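Local coordinates for uncharacterized protein (Mycobacterium tuberculosis, PDB 3KFW), which probably acts as a PaaX-like transcriptional regulator that binds DNA through an N-terminal helix-turn-helix domain, at residues A[22-25]-A[26-30]; A[123-126]-A[127-130]. All blocks are in the same frame, centred on the assembly; numbering follows the deposited sequence.

Both contacts are short-range, each within one continuous stretch, between residues a few positions apart, so neither closes a long loop. Following the chain from its N terminus, contact 1 comes first: residues 22-30 form the capped start and the body of helix 23-30, in the PaaX-like helix-turn-helix region. The chain then runs through helix 37-49, strands 53-56 and 59-62, helix 64-77, strand 88-93, helix 100-112 and strand 116-119 to strand 122-126. There, in the Cas2-like region, contact 2 joins the end of that strand to the loop after it. The two lie in series, neither nested nor crossed, on opposite sides of the chain's centre, their centres about 44 Å apart.

Contact 1: A[22-25]-A[26-30]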
loop_
_atom_site.group_PDB
_atom_site.type_symbol
_atom_site.label_atom_id
_atom_site.label_comp_id
_atom_site.label_asym_id
_atom_site.label_seq_id
_atom_site.Cartn_x
_atom_site.Cartn_y
_atom_site.Cartn_z
ATOM N N THR A 22 -50.391 6.846 24.534
ATOM C CA THR A 22 -50.586 6.400 25.916
ATOM C C THR A 22 -50.043 5.011 26.080
ATOM O O THR A 22 -50.076 4.205 25.136
ATOM C CB THR A 22 -52.082 6.372 26.347
ATOM O OG1 THR A 22 -52.766 5.250 25.742
ATOM C CG2 THR A 22 -52.809 7.719 25.997
ATOM N N ALA A 23 -49.554 4.716 27.278
ATOM C CA ALA A 23 -49.261 3.330 27.691
ATOM C C ALA A 23 -50.269 2.317 27.151
ATOM O O ALA A 23 -49.896 1.352 26.511
ATOM C CB ALA A 23 -49.225 3.253 29.177
ATOM N N SER A 24 -51.548 2.537 27.428
ATOM C CA SER A 24 -52.615 1.673 26.974
ATOM C C SER A 24 -52.506 1.386 25.489
ATOM O O SER A 24 -52.663 0.248 25.064
ATOM C CB SER A 24 -53.971 2.316 27.245
ATOM O OG SER A 24 -54.964 1.669 26.455
ATOM N N GLU A 25 -52.244 2.421 24.704
ATOM C CA GLU A 25 -52.217 2.307 23.246
ATOM C C GLU A 25 -50.997 1.486 22.796
ATOM O O GLU A 25 -51.108 0.602 21.945
ATOM C CB GLU A 25 -52.260 3.703 22.592
ATOM C CG GLU A 25 -53.609 4.470 22.744
ATOM C CD GLU A 25 -53.434 6.017 22.721
ATOM O OE1 GLU A 25 -52.308 6.540 22.487
ATOM O OE2 GLU A 25 -54.429 6.738 22.955
ATOM N N LEU A 26 -49.850 1.762 23.403
ATOM C CA LEU A 26 -48.642 0.992 23.183
ATOM C C LEU A 26 -48.822 -0.445 23.651
ATOM O O LEU A 26 -48.385 -1.361 22.973
ATOM C CB LEU A 26 -47.419 1.659 23.836
ATOM C CG LEU A 26 -47.012 3.072 23.308
ATOM C CD1 LEU A 26 -45.945 3.765 24.131
ATOM C CD2 LEU A 26 -46.515 2.979 21.901
ATOM N N ILE A 27 -49.494 -0.665 24.779
ATOM C CA ILE A 27 -49.799 -2.059 25.194
ATOM C C ILE A 27 -50.540 -2.781 24.063
ATOM O O ILE A 27 -50.209 -3.919 23.731
ATOM C CB ILE A 27 -50.601 -2.158 26.526
ATOM C CG1 ILE A 27 -49.701 -1.893 27.734
ATOM C CG2 ILE A 27 -51.231 -3.533 26.668
ATOM C CD1 ILE A 27 -50.469 -1.370 29.008
ATOM N N GLN A 28 -51.509 -2.099 23.452
ATOM C CA GLN A 28 -52.291 -2.672 22.357
ATOM C C GLN A 28 -51.496 -2.914 21.073
ATOM O O GLN A 28 -51.586 -3.967 20.484
ATOM C CB GLN A 28 -53.531 -1.820 22.094
ATOM C CG GLN A 28 -54.480 -1.868 23.273
ATOM C CD GLN A 28 -55.651 -0.907 23.166
ATOM O OE1 GLN A 28 -56.772 -1.329 22.871
ATOM N NE2 GLN A 28 -55.407 0.395 23.436
ATOM N N LEU A 29 -50.683 -1.953 20.667
ATOM C CA LEU A 29 -49.923 -2.071 19.423
ATOM C C LEU A 29 -48.716 -2.988 19.563
ATOM O O LEU A 29 -48.159 -3.472 18.573
ATOM C CB LEU A 29 -49.452 -0.688 18.990
ATOM C CG LEU A 29 -50.550 0.285 18.536
ATOM C CD1 LEU A 29 -50.248 1.796 18.816
ATOM C CD2 LEU A 29 -50.822 0.010 17.068
ATOM N N THR A 30 -48.308 -3.219 20.799
ATOM C CA THR A 30 -47.070 -3.922 21.073
ATOM C C THR A 30 -47.242 -5.434 21.255
ATOM O O THR A 30 -46.250 -6.158 21.328
ATOM C CB THR A 30 -46.404 -3.313 22.331
ATOM O OG1 THR A 30 -44.995 -3.520 22.283
ATOM C CG2 THR A 30 -46.975 -3.918 23.632
#
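With CG of Gln28 beside its own backbone N (chi1 -66°) and the chain extended beyond it, the side chain runs back along the helix and sets NE2 3.2 Å from Ser24 O, a weak hydrogen bond. The same carbonyl oxygen takes the backbone N of Gln28 at 3.1 Å, so two donors of one residue grip a single acceptor. Glutamine suits this exposed turn because its methylenes can lie over the backbone while the amide still finds a partner.

The helix is opened by a capping box between Thr22 and Glu25. Thr22 OG1 accepts from Glu25 N at 3.1 Å, and Glu25 OE1 in return takes Thr22 N at 2.8 Å, approached from above the carboxylate plane. Threonine is apt at the N-cap for its short hydroxyl; glutamate is long enough to return to the chain, and its negative charge is probably welcome at this helix end. Regular bonds carry the helix onward, Leu26 N to Thr22 O at 3.0 Å and Ile27 N to Ala23 O at 2.7 Å.

Apolar residues turn the helix into a packing element of the probable DNA-binding domain. Leu26 and Leu29 meet Leu13 and Val12 of helix 5-13, respectively, while Ile27 packs on Leu40 of helix 37-49. Leu29 also touches Thr233 of helix 212-234, whose Arg229 NH2 hydrogen-bonds Leu29 O.

Contact 2: A[123-126]-A[127-130]; sequences WMRP and DNLD
Leu129 lays its CD1 methyl over one face of the Arg125 guanidinium, 3.7 Å from CZ and above the centre of the group. The two side chains cross at about a right angle, and the leucine branch covers the flat of the guanidinium while its edge is left to polar partners. One of these is local: Arg125 NH1 donates to Pro126 O at 3.2 Å, with the oxygen close to the guanidinium plane. The arginine is bent at chi2 (130°) and chi3 (28°), which curls its end back to the carbonyl of the very next residue.

Asn128 OD1 also lies in that plane, 2.9 Å from Arg125 NH1, but almost straight beyond the nitrogen, between its two N-H directions, where the angle is too poor for a hydrogen bond; the attraction is probably mainly electrostatic. The amide plane is turned 32° from the guanidinium. Asn128 lies alongside Pro126, with OD1 3.3 Å from the ring atom CB. Proline fits the strand's last position, since its nitrogen has no hydrogen to offer a neighbouring strand.

The polar ends are also held by backbone carbonyls from other parts of the chain: Arg125 NE donates to Arg114 O, and Asn128 ND2 to Met200 O. Strand 122-126 lies between strands 116-119 and 88-93 in the antiparallel sheet of the Cas2-like region. At the bend, Pro126 packs on Trp88 of strand 88-93 and on Trp84 just before it.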
loop_
_atom_site.group_PDB
_atom_site.type_symbol
_atom_site.label_atom_id
_atom_site.label_comp_id
_atom_site.label_asym_id
_atom_site.label_seq_id
_atom_site.Cartn_x
_atom_site.Cartn_y
_atom_site.Cartn_z
ATOM N N TRP A 123 -10.100 5.588 -2.687
ATOM C CA TRP A 123 -11.512 5.426 -2.531
ATOM C C TRP A 123 -12.198 6.341 -3.531
ATOM O O TRP A 123 -11.699 7.439 -3.784
ATOM C CB TRP A 123 -11.917 5.782 -1.113
ATOM C CG TRP A 123 -11.357 4.913 -0.053
ATOM C CD1 TRP A 123 -10.110 5.024 0.534
ATOM C CD2 TRP A 123 -12.009 3.837 0.613
ATOM N NE1 TRP A 123 -9.961 4.089 1.518
ATOM C CE2 TRP A 123 -11.097 3.336 1.591
ATOM C CE3 TRP A 123 -13.270 3.237 0.484
ATOM C CZ2 TRP A 123 -11.387 2.235 2.401
ATOM C CZ3 TRP A 123 -13.577 2.153 1.303
ATOM C CH2 TRP A 123 -12.637 1.654 2.241
HETATM N N MSE A 124 -13.308 5.894 -4.128
HETATM C CA MSE A 124 -13.994 6.686 -5.175
HETATM C C MSE A 124 -15.449 6.473 -5.103
HETATM O O MSE A 124 -15.899 5.501 -4.525
HETATM C CB MSE A 124 -13.640 6.245 -6.589
HETATM C CG MSE A 124 -12.255 6.430 -6.938
HETATM SE SE MSE A 124 -11.799 5.543 -8.612
HETATM C CE MSE A 124 -12.580 6.858 -9.832
ATOM N N ARG A 125 -16.183 7.373 -5.732
ATOM C CA ARG A 125 -17.611 7.191 -5.957
ATOM C C ARG A 125 -18.044 8.249 -6.953
ATOM O O ARG A 125 -17.318 9.206 -7.168
ATOM C CB ARG A 125 -18.427 7.276 -4.646
ATOM C CG ARG A 125 -18.504 8.667 -4.053
ATOM C CD ARG A 125 -19.935 9.037 -3.719
ATOM N NE ARG A 125 -20.693 7.825 -3.430
ATOM C CZ ARG A 125 -21.710 7.383 -4.154
ATOM N NH1 ARG A 125 -22.105 8.054 -5.203
ATOM N NH2 ARG A 125 -22.309 6.261 -3.813
ATOM N N PRO A 126 -19.207 8.061 -7.611
ATOM C CA PRO A 126 -19.679 9.123 -8.517
ATOM C C PRO A 126 -19.983 10.404 -7.739
ATOM O O PRO A 126 -20.295 10.321 -6.570
ATOM C CB PRO A 126 -20.950 8.530 -9.111
ATOM C CG PRO A 126 -20.824 7.055 -8.929
ATOM C CD PRO A 126 -20.015 6.824 -7.714
ATOM N N ASP A 127 -19.913 11.583 -8.348
ATOM C CA ASP A 127 -20.132 12.782 -7.554
ATOM C C ASP A 127 -21.609 13.171 -7.438
ATOM O O ASP A 127 -21.907 14.332 -7.153
ATOM C CB ASP A 127 -19.283 13.949 -8.058
ATOM C CG ASP A 127 -19.780 14.513 -9.353
ATOM O OD1 ASP A 127 -20.650 13.869 -9.960
ATOM O OD2 ASP A 127 -19.322 15.608 -9.775
ATOM N N ASN A 128 -22.514 12.206 -7.648
ATOM C CA ASN A 128 -23.971 12.422 -7.534
ATOM C C ASN A 128 -24.475 12.636 -6.079
ATOM O O ASN A 128 -25.516 13.222 -5.882
ATOM C CB ASN A 128 -24.758 11.306 -8.255
ATOM C CG ASN A 128 -24.565 9.926 -7.610
ATOM O OD1 ASN A 128 -23.460 9.573 -7.202
ATOM N ND2 ASN A 128 -25.643 9.157 -7.504
ATOM N N LEU A 129 -23.742 12.117 -5.088
ATOM C CA LEU A 129 -23.848 12.540 -3.686
ATOM C C LEU A 129 -22.932 13.738 -3.433
ATOM O O LEU A 129 -21.805 13.764 -3.953
ATOM C CB LEU A 129 -23.401 11.416 -2.734
ATOM C CG LEU A 129 -24.193 10.113 -2.628
ATOM C CD1 LEU A 129 -23.618 9.241 -1.517
ATOM C CD2 LEU A 129 -25.707 10.415 -2.409
ATOM N N ASP A 130 -23.426 14.700 -2.637
ATOM C CA ASP A 130 -22.706 15.907 -2.169
ATOM C C ASP A 130 -21.664 15.627 -1.062
ATOM O O ASP A 130 -21.932 15.906 0.137
ATOM C CB ASP A 130 -23.719 16.892 -1.556
ATOM C CG ASP A 130 -24.256 17.923 -2.543
ATOM O OD1 ASP A 130 -25.364 18.442 -2.279
ATOM O OD2 ASP A 130 -23.583 18.236 -3.553
#